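PDB 3VTX: MamA from Candidatus Magnetobacterium bavaricum, which is a magnetosome-associated protein built from tetratricopeptide repeats, a helical fold that generally serves as a scaffold for protein-protein interactions. Local coordinates for residues 75-80 against 94-99; 41-46 against 60-65; 142-147 against 161-166; 109-114 against 131-136. All blocks are in the same frame, centred on the assembly; numbering follows the deposited sequence.

Contact 1: 75-80 against 94-99; sequences AYYILG and DALQRA
The methyl group of Ala95 is a small bump that drops into the hollow at Gly80. Its CB lies 3.4 Å from Gly80 CA and equally close, 3.4 Å, to Tyr76 O, while Leu79 CG borders the same pocket. Because Gly80 presents only backbone here, the two helix axes can approach to 7.5 Å. A second methyl, that of Ala99, fits between two tyrosine stems: Ala99 CB is 3.9 Å from Tyr76 CB and also meets the CB of Tyr77. Helices 73-85 and 89-102 run antiparallel at 159° and form the helical hairpin of a tetratricopeptide repeat, in which small residues such as Gly80 and Ala99 are characteristic of the interface. The larger side chains flank this closely packed strip. The chi1 of Tyr76, -79°, puts CG beside its own backbone N, and the ring receives the Arg98 side chain over one face. Arg98 CB stands 3.8 Å from the centroid of the Tyr76 ring, almost on the ring normal, in a CH-pi contact. Further out the arginine chain continues across the ring, bringing Arg98 CD to 3.7 Å from Tyr76 CE1. On the side away from Tyr76, Tyr77 CD1 meets Leu96 CD2 at 4.0 Å, the two side chains crossing obliquely. The Tyr77 ring also meets Tyr106 and touches Ala109 of the following helix, whereas Leu79 and Tyr76 pack on Val66 of the preceding one.

Contact 2: 41-46 against 60-65; sequences TLLKLG and ESLKKF
In the antiparallel helix hairpin that helices 39-51 and 55-68 add to the tetratricopeptide-repeat fold, Leu42 packs into a groove lined by Ser61, Lys64 and Phe65 of the partner helix. The axes run at 155° and approach to 8.1 Å. The two methyls of Leu42 divide the groove: CD1 lies 3.9 Å from Phe65 N and also touches Lys64 CB, while Leu42 CD2 is 3.9 Å from Ser61 O. The aliphatic chain of Lys64 crosses that of Leu42 at about a right angle, and its amino end turns off from the interface. On the side of Leu43 the side chains meet through carbon alone. Phe65 has CG anti to its backbone N (chi1 179°), and its ring passes Leu43 with CE2 3.8 Å from Leu43 CB; Leu43 CD1 in turn meets Leu62 CD2 at 4.0 Å. Both Leu62 and Phe65 also pack on helix 73-85, through Ile78 and Ala75 respectively. Ser61 supplies the small surface opposite Leu42, its CB 3.5 Å from Leu42 O, and turns its hydroxyl toward Leu45, where OG rests 3.4 Å from Leu45 CD2.

Contact 3: 142-147 against 161-166; sequences RAYQSI and VKYFKK
This partly buried helix-helix contact, near the C-terminal end of the array, is dominated by aromatic rings, and in it Ile147 packs against Tyr163. Ile147 CG2, anti to its backbone N, lies over the middle of the Tyr163 ring, 3.5 Å from the centroid and only 8° off the normal, a close CH-pi contact. Ile147 CD1 lies beyond the rim of the ring, 3.9 Å from Tyr163 CE2. The opposite face of the Tyr163 ring carries Lys166 CE, displaced toward the rim, so the ring is sandwiched between an isoleucine from the facing helix and a lysine from its own. Helices 141-153 and 157-169 are antiparallel, at 167°, and make up the hairpin of a tetratricopeptide repeat, their segment axes approaching to 7.6 Å. Backbone carbonyls also take part in the packing. Tyr163 CB approaches Tyr144 O at 3.5 Å, and Phe164, though its CB is directed away from the partner, swings its ring back to bring CE1 to 3.3 Å from Gln145 O. Toward the start of helix 141-153, Tyr144 CD1 touches Lys166 CB at 3.9 Å, with the two side chains crossing at about a right angle. The hydroxyl of Tyr144 is hydrogen-bonded to Pro138 O. Ile147 is covered from the preceding helix by Tyr130 and Ile134.

Contact 4: 109-114 against 131-136; sequences AYYKLG and EKTISI
Tyr110 carries most of this contact, which joins helices 107-119 and 123-136 as the antiparallel hairpin of a tetratricopeptide repeat, with axes at 157° and 8.5 Å apart at their closest. Followed outward, its side chain meets Thr133 first, then Lys132 and Ile136. Tyr110 CB faces the hydroxyl of Thr133, 3.4 Å from OG1. At the ring, CD2 of Tyr110 is next to Lys132 CB, and CD1, on the other side, meets Ile136 CD1 at 3.7 Å; the Tyr110 and Ile136 side chains cross at about a right angle. Over the middle of the ring face sits Lys132 CG, 3.3 Å from the centroid of the Tyr110 ring and 9° from its normal, a very close CH-pi contact. The lysine chain bends at chi2 (71°), which places CD, and then continues past the ring so that Lys132 CE reaches 3.5 Å from Tyr110 OH. That phenol oxygen is hydrogen-bonded to Thr104 O. Tyr111 meets the same threonine: its CB touches Thr133 OG1 and CG2. Its backbone N comes within 3.1 Å of Thr133 OG1, but the angle is too poor for a hydrogen bond, and the threonine hydroxyl is instead bonded to Ala129 O in its own helix. The Tyr111 hydroxyl is hydrogen-bonded to Ser146 OG and Arg142 NH2 of helix 141-153. Near the end of helix 123-136, Lys132 O accepts from Ile136 N and from Ser135 OG, the Ser135 OG to Lys132 O distance being 2.6 Å.

How the contacts relate
From the N terminus the contacts come in the order 2, 1, 4, 3, each closing a short antiparallel helical hairpin before the next one opens, so none encloses or crosses another. Neighbouring hairpins nevertheless touch. Contact 2 meets contact 1 where Phe65 and Leu62 pack on Ala75 and Ile78. Contact 1 meets contact 4 through Tyr77 against Lys112, and through Leu96 against Leu113. Contacts 4 and 3 are joined by Tyr144 packing on Ile134 and by probable hydrogen bonds between Tyr111 OH and both Ser146 OG and Arg142 NH2. Contacts 2 and 3, their centres about 36 Å apart, do not touch; the stacked hairpins between them make one elongated array.

Contact 1: 75-80 against 94-99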
loop_
_atom_site.group_PDB
_atom_site.type_symbol
_atom_site.label_atom_id
_atom_site.label_comp_id
_atom_site.label_asym_id
_atom_site.label_seq_id
_atom_site.Cartn_x
_atom_site.Cartn_y
_atom_site.Cartn_z
ATOM N N ALA A 75 9.627 0.643 0.479
ATOM C CA ALA A 75 9.842 0.205 -0.888
ATOM C C ALA A 75 9.133 -1.116 -1.209
ATOM O O ALA A 75 8.531 -1.250 -2.260
ATOM C CB ALA A 75 11.324 0.117 -1.198
ATOM N N TYR A 76 9.261 -2.098 -0.320
ATOM C CA TYR A 76 8.571 -3.349 -0.443
ATOM C C TYR A 76 7.043 -3.171 -0.440
ATOM O O TYR A 76 6.350 -3.889 -1.185
ATOM C CB TYR A 76 9.074 -4.357 0.585
ATOM C CG TYR A 76 10.383 -5.018 0.226
ATOM C CD1 TYR A 76 10.463 -5.879 -0.849
ATOM C CD2 TYR A 76 11.547 -4.808 1.003
ATOM C CE1 TYR A 76 11.670 -6.489 -1.172
ATOM C CE2 TYR A 76 12.738 -5.436 0.687
ATOM C CZ TYR A 76 12.792 -6.267 -0.364
ATOM O OH TYR A 76 13.982 -6.946 -0.681
ATOM N N TYR A 77 6.539 -2.291 0.417
ATOM C CA TYR A 77 5.120 -2.043 0.488
ATOM C C TYR A 77 4.651 -1.505 -0.861
ATOM O O TYR A 77 3.589 -1.883 -1.341
ATOM C CB TYR A 77 4.800 -1.040 1.631
ATOM C CG TYR A 77 3.347 -0.545 1.580
ATOM C CD1 TYR A 77 2.253 -1.410 1.873
ATOM C CD2 TYR A 77 3.060 0.755 1.171
ATOM C CE1 TYR A 77 0.987 -0.926 1.806
ATOM C CE2 TYR A 77 1.729 1.239 1.078
ATOM C CZ TYR A 77 0.733 0.353 1.386
ATOM O OH TYR A 77 -0.593 0.739 1.306
ATOM N N ILE A 78 5.376 -0.545 -1.419
ATOM C CA ILE A 78 4.958 0.088 -2.661
ATOM C C ILE A 78 5.074 -0.914 -3.777
ATOM O O ILE A 78 4.158 -1.039 -4.570
ATOM C CB ILE A 78 5.724 1.371 -2.976
ATOM C CG1 ILE A 78 5.535 2.418 -1.850
ATOM C CG2 ILE A 78 5.280 1.870 -4.379
ATOM C CD1 ILE A 78 6.492 3.680 -1.924
ATOM N N LEU A 79 6.144 -1.694 -3.788
ATOM C CA LEU A 79 6.349 -2.736 -4.787
ATOM C C LEU A 79 5.248 -3.761 -4.689
ATOM O O LEU A 79 4.668 -4.168 -5.666
ATOM C CB LEU A 79 7.695 -3.437 -4.573
ATOM C CG LEU A 79 8.029 -4.649 -5.509
ATOM C CD1 LEU A 79 7.879 -4.244 -6.992
ATOM C CD2 LEU A 79 9.476 -5.230 -5.222
ATOM N N GLY A 80 4.950 -4.191 -3.482
ATOM C CA GLY A 80 3.864 -5.200 -3.370
ATOM C C GLY A 80 2.482 -4.662 -3.701
ATOM O O GLY A 80 1.700 -5.326 -4.374
ATOM N N ASP A 94 4.769 -11.724 -1.825
ATOM C CA ASP A 94 6.199 -11.834 -1.484
ATOM C C ASP A 94 6.743 -10.496 -0.980
ATOM O O ASP A 94 7.327 -10.431 0.092
ATOM C CB ASP A 94 7.050 -12.342 -2.639
ATOM C CG ASP A 94 6.757 -13.793 -3.037
ATOM O OD1 ASP A 94 6.079 -14.595 -2.309
ATOM O OD2 ASP A 94 7.194 -14.125 -4.167
ATOM N N ALA A 95 6.466 -9.409 -1.709
ATOM C CA ALA A 95 6.877 -8.122 -1.309
ATOM C C ALA A 95 6.256 -7.606 -0.051
ATOM O O ALA A 95 6.943 -7.033 0.760
ATOM C CB ALA A 95 6.618 -7.072 -2.474
ATOM N N LEU A 96 4.950 -7.813 0.136
ATOM C CA LEU A 96 4.302 -7.312 1.318
ATOM C C LEU A 96 4.833 -8.059 2.568
ATOM O O LEU A 96 5.010 -7.419 3.619
ATOM C CB LEU A 96 2.786 -7.481 1.240
ATOM C CG LEU A 96 2.166 -6.613 0.151
ATOM C CD1 LEU A 96 0.781 -7.054 -0.241
ATOM C CD2 LEU A 96 2.121 -5.175 0.627
ATOM N N GLN A 97 5.092 -9.356 2.417
ATOM C CA GLN A 97 5.696 -10.181 3.489
ATOM C C GLN A 97 7.055 -9.586 3.871
ATOM O O GLN A 97 7.415 -9.499 5.080
ATOM C CB GLN A 97 5.897 -11.646 3.053
ATOM C CG GLN A 97 4.645 -12.524 3.090
ATOM C CD GLN A 97 4.927 -13.931 2.590
ATOM O OE1 GLN A 97 5.948 -14.181 1.964
ATOM N NE2 GLN A 97 4.020 -14.846 2.860
ATOM N N ARG A 98 7.813 -9.209 2.865
ATOM C CA ARG A 98 9.084 -8.579 3.131
ATOM C C ARG A 98 8.946 -7.285 3.838
ATOM O O ARG A 98 9.726 -7.009 4.727
ATOM C CB ARG A 98 9.972 -8.470 1.917
ATOM C CG ARG A 98 10.491 -9.860 1.479
ATOM C CD ARG A 98 11.618 -9.839 0.459
ATOM N NE ARG A 98 11.195 -10.426 -0.819
ATOM C CZ ARG A 98 11.223 -11.718 -1.154
ATOM N NH1 ARG A 98 11.686 -12.652 -0.323
ATOM N NH2 ARG A 98 10.793 -12.071 -2.357
ATOM N N ALA A 99 7.939 -6.476 3.478
ATOM C CA ALA A 99 7.701 -5.214 4.160
ATOM C C ALA A 99 7.404 -5.420 5.646
ATOM O O ALA A 99 7.850 -4.655 6.549
ATOM C CB ALA A 99 6.500 -4.462 3.513
#

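Contact 2: 41-46 against 60-65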
loop_
_atom_site.group_PDB
_atom_site.type_symbol
_atom_site.label_atom_id
_atom_site.label_comp_id
_atom_site.label_asym_id
_atom_site.label_seq_id
_atom_site.Cartn_x
_atom_site.Cartn_y
_atom_site.Cartn_z
ATOM N N THR A 41 16.891 8.066 -5.805
ATOM C CA THR A 41 16.240 8.393 -7.100
ATOM C C THR A 41 15.340 7.295 -7.625
ATOM O O THR A 41 14.243 7.592 -8.100
ATOM C CB THR A 41 17.243 8.877 -8.133
ATOM O OG1 THR A 41 17.914 9.993 -7.533
ATOM C CG2 THR A 41 16.542 9.437 -9.503
ATOM N N LEU A 42 15.765 6.059 -7.511
ATOM C CA LEU A 42 14.923 4.928 -7.912
ATOM C C LEU A 42 13.616 4.923 -7.143
ATOM O O LEU A 42 12.538 4.769 -7.760
ATOM C CB LEU A 42 15.657 3.603 -7.782
ATOM C CG LEU A 42 16.672 3.297 -8.842
ATOM C CD1 LEU A 42 17.618 2.113 -8.418
ATOM C CD2 LEU A 42 16.082 3.031 -10.260
ATOM N N LEU A 43 13.651 5.200 -5.847
ATOM C CA LEU A 43 12.439 5.196 -5.037
ATOM C C LEU A 43 11.569 6.392 -5.411
ATOM O O LEU A 43 10.377 6.291 -5.509
ATOM C CB LEU A 43 12.794 5.233 -3.548
ATOM C CG LEU A 43 11.590 5.174 -2.645
ATOM C CD1 LEU A 43 10.673 3.952 -2.907
ATOM C CD2 LEU A 43 12.123 5.169 -1.155
ATOM N N LYS A 44 12.171 7.559 -5.608
ATOM C CA LYS A 44 11.406 8.718 -5.995
ATOM C C LYS A 44 10.774 8.562 -7.368
ATOM O O LYS A 44 9.573 8.968 -7.503
ATOM C CB LYS A 44 12.259 10.008 -5.987
ATOM C CG LYS A 44 12.479 10.561 -4.571
ATOM C CD LYS A 44 13.631 11.593 -4.593
ATOM C CE LYS A 44 13.710 12.315 -3.194
ATOM N NZ LYS A 44 14.688 13.400 -3.294
ATOM N N LEU A 45 11.499 7.970 -8.327
ATOM C CA LEU A 45 10.901 7.751 -9.687
ATOM C C LEU A 45 9.738 6.764 -9.571
ATOM O O LEU A 45 8.674 6.943 -10.145
ATOM C CB LEU A 45 11.940 7.320 -10.691
ATOM C CG LEU A 45 11.517 7.031 -12.116
ATOM C CD1 LEU A 45 10.810 8.294 -12.656
ATOM C CD2 LEU A 45 12.662 6.560 -12.939
ATOM N N GLY A 46 9.939 5.705 -8.803
ATOM C CA GLY A 46 8.845 4.747 -8.537
ATOM C C GLY A 46 7.635 5.450 -7.957
ATOM O O GLY A 46 6.510 5.235 -8.390
ATOM N N GLU A 60 9.271 -1.114 -12.522
ATOM C CA GLU A 60 10.570 -1.171 -13.183
ATOM C C GLU A 60 11.644 -0.556 -12.297
ATOM O O GLU A 60 12.721 -1.148 -12.144
ATOM C CB GLU A 60 10.532 -0.463 -14.576
ATOM C CG GLU A 60 9.465 -1.128 -15.510
ATOM C CD GLU A 60 9.339 -0.503 -16.929
ATOM O OE1 GLU A 60 9.946 0.539 -17.193
ATOM O OE2 GLU A 60 8.575 -1.056 -17.798
ATOM N N SER A 61 11.384 0.598 -11.661
ATOM C CA SER A 61 12.318 1.232 -10.747
ATOM C C SER A 61 12.411 0.540 -9.394
ATOM O O SER A 61 13.467 0.458 -8.816
ATOM C CB SER A 61 12.081 2.720 -10.510
ATOM O OG SER A 61 12.419 3.429 -11.685
ATOM N N LEU A 62 11.282 0.136 -8.852
ATOM C CA LEU A 62 11.242 -0.462 -7.529
ATOM C C LEU A 62 11.955 -1.841 -7.602
ATOM O O LEU A 62 12.603 -2.241 -6.606
ATOM C CB LEU A 62 9.781 -0.663 -7.078
ATOM C CG LEU A 62 9.061 0.672 -6.808
ATOM C CD1 LEU A 62 7.499 0.478 -6.792
ATOM C CD2 LEU A 62 9.511 1.185 -5.497
ATOM N N LYS A 63 11.838 -2.607 -8.691
ATOM C CA LYS A 63 12.596 -3.865 -8.855
ATOM C C LYS A 63 14.121 -3.622 -8.754
ATOM O O LYS A 63 14.853 -4.381 -8.047
ATOM C CB LYS A 63 12.269 -4.641 -10.171
ATOM C CG LYS A 63 10.914 -5.403 -10.065
ATOM C CD LYS A 63 10.577 -5.965 -11.453
ATOM C CE LYS A 63 9.375 -6.931 -11.491
ATOM N NZ LYS A 63 9.178 -7.346 -13.015
ATOM N N LYS A 64 14.588 -2.590 -9.437
ATOM C CA LYS A 64 16.019 -2.205 -9.419
ATOM C C LYS A 64 16.430 -1.746 -8.017
ATOM O O LYS A 64 17.488 -2.153 -7.527
ATOM C CB LYS A 64 16.324 -1.115 -10.417
ATOM C CG LYS A 64 16.163 -1.536 -11.831
ATOM C CD LYS A 64 16.364 -0.291 -12.712
ATOM C CE LYS A 64 16.032 -0.474 -14.206
ATOM N NZ LYS A 64 16.510 -1.804 -14.635
ATOM N N PHE A 65 15.574 -0.974 -7.334
ATOM C CA PHE A 65 15.836 -0.555 -5.991
ATOM C C PHE A 65 16.103 -1.779 -5.077
ATOM O O PHE A 65 17.048 -1.764 -4.280
ATOM C CB PHE A 65 14.673 0.264 -5.437
ATOM C CG PHE A 65 14.832 0.739 -4.031
ATOM C CD1 PHE A 65 14.644 -0.123 -2.947
ATOM C CD2 PHE A 65 15.125 2.041 -3.778
ATOM C CE1 PHE A 65 14.792 0.391 -1.640
ATOM C CE2 PHE A 65 15.321 2.542 -2.486
ATOM C CZ PHE A 65 15.120 1.680 -1.417
#

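Contact 3: 142-147 against 161-166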
loop_
_atom_site.group_PDB
_atom_site.type_symbol
_atom_site.label_atom_id
_atom_site.label_comp_id
_atom_site.label_asym_id
_atom_site.label_seq_id
_atom_site.Cartn_x
_atom_site.Cartn_y
_atom_site.Cartn_z
ATOM N N ARG A 142 -12.757 -0.028 8.010
ATOM C CA ARG A 142 -12.841 -0.930 6.887
ATOM C C ARG A 142 -12.233 -2.288 7.176
ATOM O O ARG A 142 -12.646 -3.250 6.582
ATOM C CB ARG A 142 -12.215 -0.328 5.611
ATOM C CG ARG A 142 -12.826 -1.004 4.376
ATOM C CD ARG A 142 -12.336 -0.379 3.109
ATOM N NE ARG A 142 -12.973 -0.857 1.911
ATOM C CZ ARG A 142 -12.509 -1.773 1.073
ATOM N NH1 ARG A 142 -13.187 -2.107 -0.015
ATOM N NH2 ARG A 142 -11.404 -2.415 1.333
ATOM N N ALA A 143 -11.268 -2.411 8.072
ATOM C CA ALA A 143 -10.731 -3.695 8.404
ATOM C C ALA A 143 -11.777 -4.614 8.984
ATOM O O ALA A 143 -11.779 -5.838 8.717
ATOM C CB ALA A 143 -9.521 -3.556 9.312
ATOM N N TYR A 144 -12.619 -4.067 9.831
ATOM C CA TYR A 144 -13.792 -4.899 10.340
ATOM C C TYR A 144 -14.725 -5.303 9.220
ATOM O O TYR A 144 -15.131 -6.477 9.129
ATOM C CB TYR A 144 -14.610 -4.126 11.342
ATOM C CG TYR A 144 -13.769 -3.752 12.553
ATOM C CD1 TYR A 144 -13.753 -4.548 13.665
ATOM C CD2 TYR A 144 -13.028 -2.584 12.565
ATOM C CE1 TYR A 144 -12.920 -4.190 14.766
ATOM C CE2 TYR A 144 -12.269 -2.211 13.681
ATOM C CZ TYR A 144 -12.208 -3.000 14.731
ATOM O OH TYR A 144 -11.450 -2.601 15.825
ATOM N N GLN A 145 -14.989 -4.395 8.259
ATOM C CA GLN A 145 -15.828 -4.746 7.124
ATOM C C GLN A 145 -15.158 -5.877 6.314
ATOM O O GLN A 145 -15.813 -6.811 5.901
ATOM C CB GLN A 145 -16.089 -3.514 6.244
ATOM C CG GLN A 145 -16.836 -2.408 6.892
ATOM C CD GLN A 145 -16.852 -1.171 5.977
ATOM O OE1 GLN A 145 -17.429 -1.254 4.859
ATOM N NE2 GLN A 145 -16.087 -0.120 6.303
ATOM N N SER A 146 -13.882 -5.713 6.060
ATOM C CA SER A 146 -13.081 -6.681 5.260
ATOM C C SER A 146 -13.062 -8.054 5.926
ATOM O O SER A 146 -13.190 -9.103 5.221
ATOM C CB SER A 146 -11.669 -6.170 4.986
ATOM O OG SER A 146 -11.712 -5.035 4.160
ATOM N N ILE A 147 -12.949 -8.091 7.273
ATOM C CA ILE A 147 -13.110 -9.348 8.004
ATOM C C ILE A 147 -14.466 -9.978 7.749
ATOM O O ILE A 147 -14.560 -11.163 7.433
ATOM C CB ILE A 147 -12.789 -9.267 9.498
ATOM C CG1 ILE A 147 -11.302 -8.912 9.666
ATOM C CG2 ILE A 147 -13.224 -10.606 10.189
ATOM C CD1 ILE A 147 -10.978 -8.535 11.146
ATOM N N VAL A 161 -21.718 -11.205 9.747
ATOM C CA VAL A 161 -22.596 -10.146 10.182
ATOM C C VAL A 161 -22.149 -9.608 11.547
ATOM O O VAL A 161 -22.221 -8.405 11.770
ATOM C CB VAL A 161 -24.064 -10.643 10.236
ATOM C CG1 VAL A 161 -24.910 -9.673 11.026
ATOM C CG2 VAL A 161 -24.600 -10.867 8.813
ATOM N N LYS A 162 -21.496 -10.418 12.338
ATOM C CA LYS A 162 -20.909 -9.965 13.592
ATOM C C LYS A 162 -19.873 -8.852 13.327
ATOM O O LYS A 162 -19.858 -7.784 14.008
ATOM C CB LYS A 162 -20.192 -11.126 14.353
ATOM C CG LYS A 162 -19.323 -10.676 15.481
ATOM C CD LYS A 162 -18.881 -11.899 16.393
ATOM C CE LYS A 162 -17.439 -11.715 16.942
ATOM N NZ LYS A 162 -16.720 -13.079 17.233
ATOM N N TYR A 163 -19.047 -9.025 12.281
ATOM C CA TYR A 163 -18.005 -8.012 11.970
ATOM C C TYR A 163 -18.543 -6.807 11.242
ATOM O O TYR A 163 -18.070 -5.705 11.524
ATOM C CB TYR A 163 -16.882 -8.662 11.193
ATOM C CG TYR A 163 -15.901 -9.317 12.186
ATOM C CD1 TYR A 163 -16.062 -10.620 12.568
ATOM C CD2 TYR A 163 -14.809 -8.602 12.659
ATOM C CE1 TYR A 163 -15.201 -11.206 13.487
ATOM C CE2 TYR A 163 -13.920 -9.194 13.581
ATOM C CZ TYR A 163 -14.143 -10.492 13.958
ATOM O OH TYR A 163 -13.330 -11.160 14.878
ATOM N N PHE A 164 -19.515 -7.013 10.345
ATOM C CA PHE A 164 -20.223 -5.867 9.776
ATOM C C PHE A 164 -20.852 -4.973 10.836
ATOM O O PHE A 164 -20.772 -3.748 10.813
ATOM C CB PHE A 164 -21.246 -6.280 8.760
ATOM C CG PHE A 164 -20.624 -6.970 7.519
ATOM C CD1 PHE A 164 -19.639 -6.364 6.832
ATOM C CD2 PHE A 164 -21.142 -8.142 7.061
ATOM C CE1 PHE A 164 -19.085 -6.941 5.673
ATOM C CE2 PHE A 164 -20.601 -8.714 5.903
ATOM C CZ PHE A 164 -19.569 -8.102 5.251
ATOM N N LYS A 165 -21.449 -5.631 11.856
ATOM C CA LYS A 165 -22.017 -4.916 12.970
ATOM C C LYS A 165 -20.934 -4.261 13.813
ATOM O O LYS A 165 -21.146 -3.112 14.311
ATOM C CB LYS A 165 -22.810 -5.894 13.802
ATOM C CG LYS A 165 -24.220 -6.121 13.292
ATOM C CD LYS A 165 -24.981 -7.112 14.161
ATOM C CE LYS A 165 -26.323 -7.396 13.592
ATOM N NZ LYS A 165 -27.487 -7.760 14.647
ATOM N N LYS A 166 -19.782 -4.862 13.989
ATOM C CA LYS A 166 -18.685 -4.237 14.729
ATOM C C LYS A 166 -18.270 -2.962 14.053
ATOM O O LYS A 166 -18.005 -1.941 14.720
ATOM C CB LYS A 166 -17.423 -5.053 14.954
ATOM C CG LYS A 166 -17.546 -6.228 15.871
ATOM C CD LYS A 166 -16.148 -7.006 15.872
ATOM C CE LYS A 166 -16.151 -8.330 16.575
ATOM N NZ LYS A 166 -15.898 -8.057 18.014
#

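Contact 4: 109-114 against 131-136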
loop_
_atom_site.group_PDB
_atom_site.type_symbol
_atom_site.label_atom_id
_atom_site.label_comp_id
_atom_site.label_asym_id
_atom_site.label_seq_id
_atom_site.Cartn_x
_atom_site.Cartn_y
_atom_site.Cartn_z
ATOM N N ALA A 109 0.623 -2.397 5.260
ATOM C CA ALA A 109 1.093 -3.597 4.642
ATOM C C ALA A 109 0.273 -4.786 5.018
ATOM O O ALA A 109 -0.003 -5.622 4.143
ATOM C CB ALA A 109 2.594 -3.833 5.009
ATOM N N TYR A 110 -0.102 -4.920 6.293
ATOM C CA TYR A 110 -0.899 -6.059 6.697
ATOM C C TYR A 110 -2.284 -5.937 6.005
ATOM O O TYR A 110 -2.839 -6.955 5.577
ATOM C CB TYR A 110 -1.179 -6.112 8.163
ATOM C CG TYR A 110 -0.026 -6.636 9.006
ATOM C CD1 TYR A 110 0.717 -5.762 9.750
ATOM C CD2 TYR A 110 0.289 -7.975 9.031
ATOM C CE1 TYR A 110 1.767 -6.244 10.554
ATOM C CE2 TYR A 110 1.363 -8.470 9.838
ATOM C CZ TYR A 110 2.086 -7.553 10.569
ATOM O OH TYR A 110 3.124 -8.014 11.445
ATOM N N TYR A 111 -2.837 -4.724 5.945
ATOM C CA TYR A 111 -4.175 -4.523 5.324
ATOM C C TYR A 111 -4.131 -4.901 3.840
ATOM O O TYR A 111 -4.927 -5.724 3.377
ATOM C CB TYR A 111 -4.760 -3.152 5.541
ATOM C CG TYR A 111 -6.196 -3.040 5.122
ATOM C CD1 TYR A 111 -7.119 -3.902 5.675
ATOM C CD2 TYR A 111 -6.594 -2.195 4.141
ATOM C CE1 TYR A 111 -8.464 -3.871 5.274
ATOM C CE2 TYR A 111 -7.942 -2.168 3.710
ATOM C CZ TYR A 111 -8.838 -3.010 4.305
ATOM O OH TYR A 111 -10.156 -2.950 3.874
ATOM N N LYS A 112 -3.144 -4.398 3.136
ATOM C CA LYS A 112 -2.983 -4.748 1.718
ATOM C C LYS A 112 -2.791 -6.251 1.524
ATOM O O LYS A 112 -3.365 -6.866 0.572
ATOM C CB LYS A 112 -1.806 -3.983 1.057
ATOM C CG LYS A 112 -2.026 -2.501 0.749
ATOM C CD LYS A 112 -2.899 -2.136 -0.478
ATOM C CE LYS A 112 -2.391 -0.810 -1.128
ATOM N NZ LYS A 112 -3.308 -0.363 -2.226
ATOM N N LEU A 113 -1.996 -6.903 2.391
ATOM C CA LEU A 113 -1.734 -8.324 2.307
ATOM C C LEU A 113 -3.020 -9.077 2.482
ATOM O O LEU A 113 -3.311 -10.010 1.749
ATOM C CB LEU A 113 -0.704 -8.758 3.414
ATOM C CG LEU A 113 -0.451 -10.237 3.400
ATOM C CD1 LEU A 113 0.315 -10.738 2.083
ATOM C CD2 LEU A 113 0.419 -10.544 4.693
ATOM N N GLY A 114 -3.827 -8.614 3.414
ATOM C CA GLY A 114 -5.136 -9.205 3.609
ATOM C C GLY A 114 -6.064 -9.068 2.383
ATOM O O GLY A 114 -6.730 -10.058 1.972
ATOM N N GLU A 131 -6.821 -8.949 11.245
ATOM C CA GLU A 131 -6.793 -8.977 12.699
ATOM C C GLU A 131 -5.545 -8.222 13.163
ATOM O O GLU A 131 -5.630 -7.390 14.097
ATOM C CB GLU A 131 -6.810 -10.419 13.195
ATOM C CG GLU A 131 -8.211 -11.004 13.125
ATOM C CD GLU A 131 -8.314 -12.420 13.560
ATOM O OE1 GLU A 131 -7.282 -13.136 13.551
ATOM O OE2 GLU A 131 -9.449 -12.831 13.927
ATOM N N LYS A 132 -4.440 -8.450 12.471
ATOM C CA LYS A 132 -3.186 -7.759 12.833
ATOM C C LYS A 132 -3.358 -6.312 12.578
ATOM O O LYS A 132 -2.907 -5.517 13.371
ATOM C CB LYS A 132 -2.002 -8.292 12.056
ATOM C CG LYS A 132 -0.667 -7.864 12.519
ATOM C CD LYS A 132 -0.256 -8.497 13.872
ATOM C CE LYS A 132 1.109 -7.875 14.316
ATOM N NZ LYS A 132 1.394 -8.124 15.777
ATOM N N THR A 133 -4.020 -5.918 11.447
ATOM C CA THR A 133 -4.298 -4.543 11.134
ATOM C C THR A 133 -5.066 -3.857 12.240
ATOM O O THR A 133 -4.732 -2.757 12.634
ATOM C CB THR A 133 -5.074 -4.356 9.788
ATOM O OG1 THR A 133 -4.322 -4.983 8.707
ATOM C CG2 THR A 133 -5.376 -2.909 9.472
ATOM N N ILE A 134 -6.105 -4.503 12.723
ATOM C CA ILE A 134 -6.929 -3.955 13.774
ATOM C C ILE A 134 -6.149 -3.919 15.131
ATOM O O ILE A 134 -6.405 -3.033 15.936
ATOM C CB ILE A 134 -8.203 -4.781 13.956
ATOM C CG1 ILE A 134 -9.104 -4.452 12.743
ATOM C CG2 ILE A 134 -8.878 -4.464 15.314
ATOM C CD1 ILE A 134 -10.330 -5.421 12.638
ATOM N N SER A 135 -5.258 -4.845 15.355
ATOM C CA SER A 135 -4.439 -4.819 16.608
ATOM C C SER A 135 -3.578 -3.568 16.645
ATOM O O SER A 135 -3.279 -3.025 17.745
ATOM C CB SER A 135 -3.639 -6.099 16.789
ATOM O OG SER A 135 -2.566 -6.191 15.858
ATOM N N ILE A 136 -3.160 -3.074 15.487
ATOM C CA ILE A 136 -2.340 -1.871 15.384
ATOM C C ILE A 136 -3.192 -0.639 15.332
ATOM O O ILE A 136 -2.834 0.376 15.921
ATOM C CB ILE A 136 -1.383 -1.947 14.112
ATOM C CG1 ILE A 136 -0.547 -3.227 14.150
ATOM C CG2 ILE A 136 -0.469 -0.755 14.007
ATOM C CD1 ILE A 136 -0.071 -3.660 12.705
#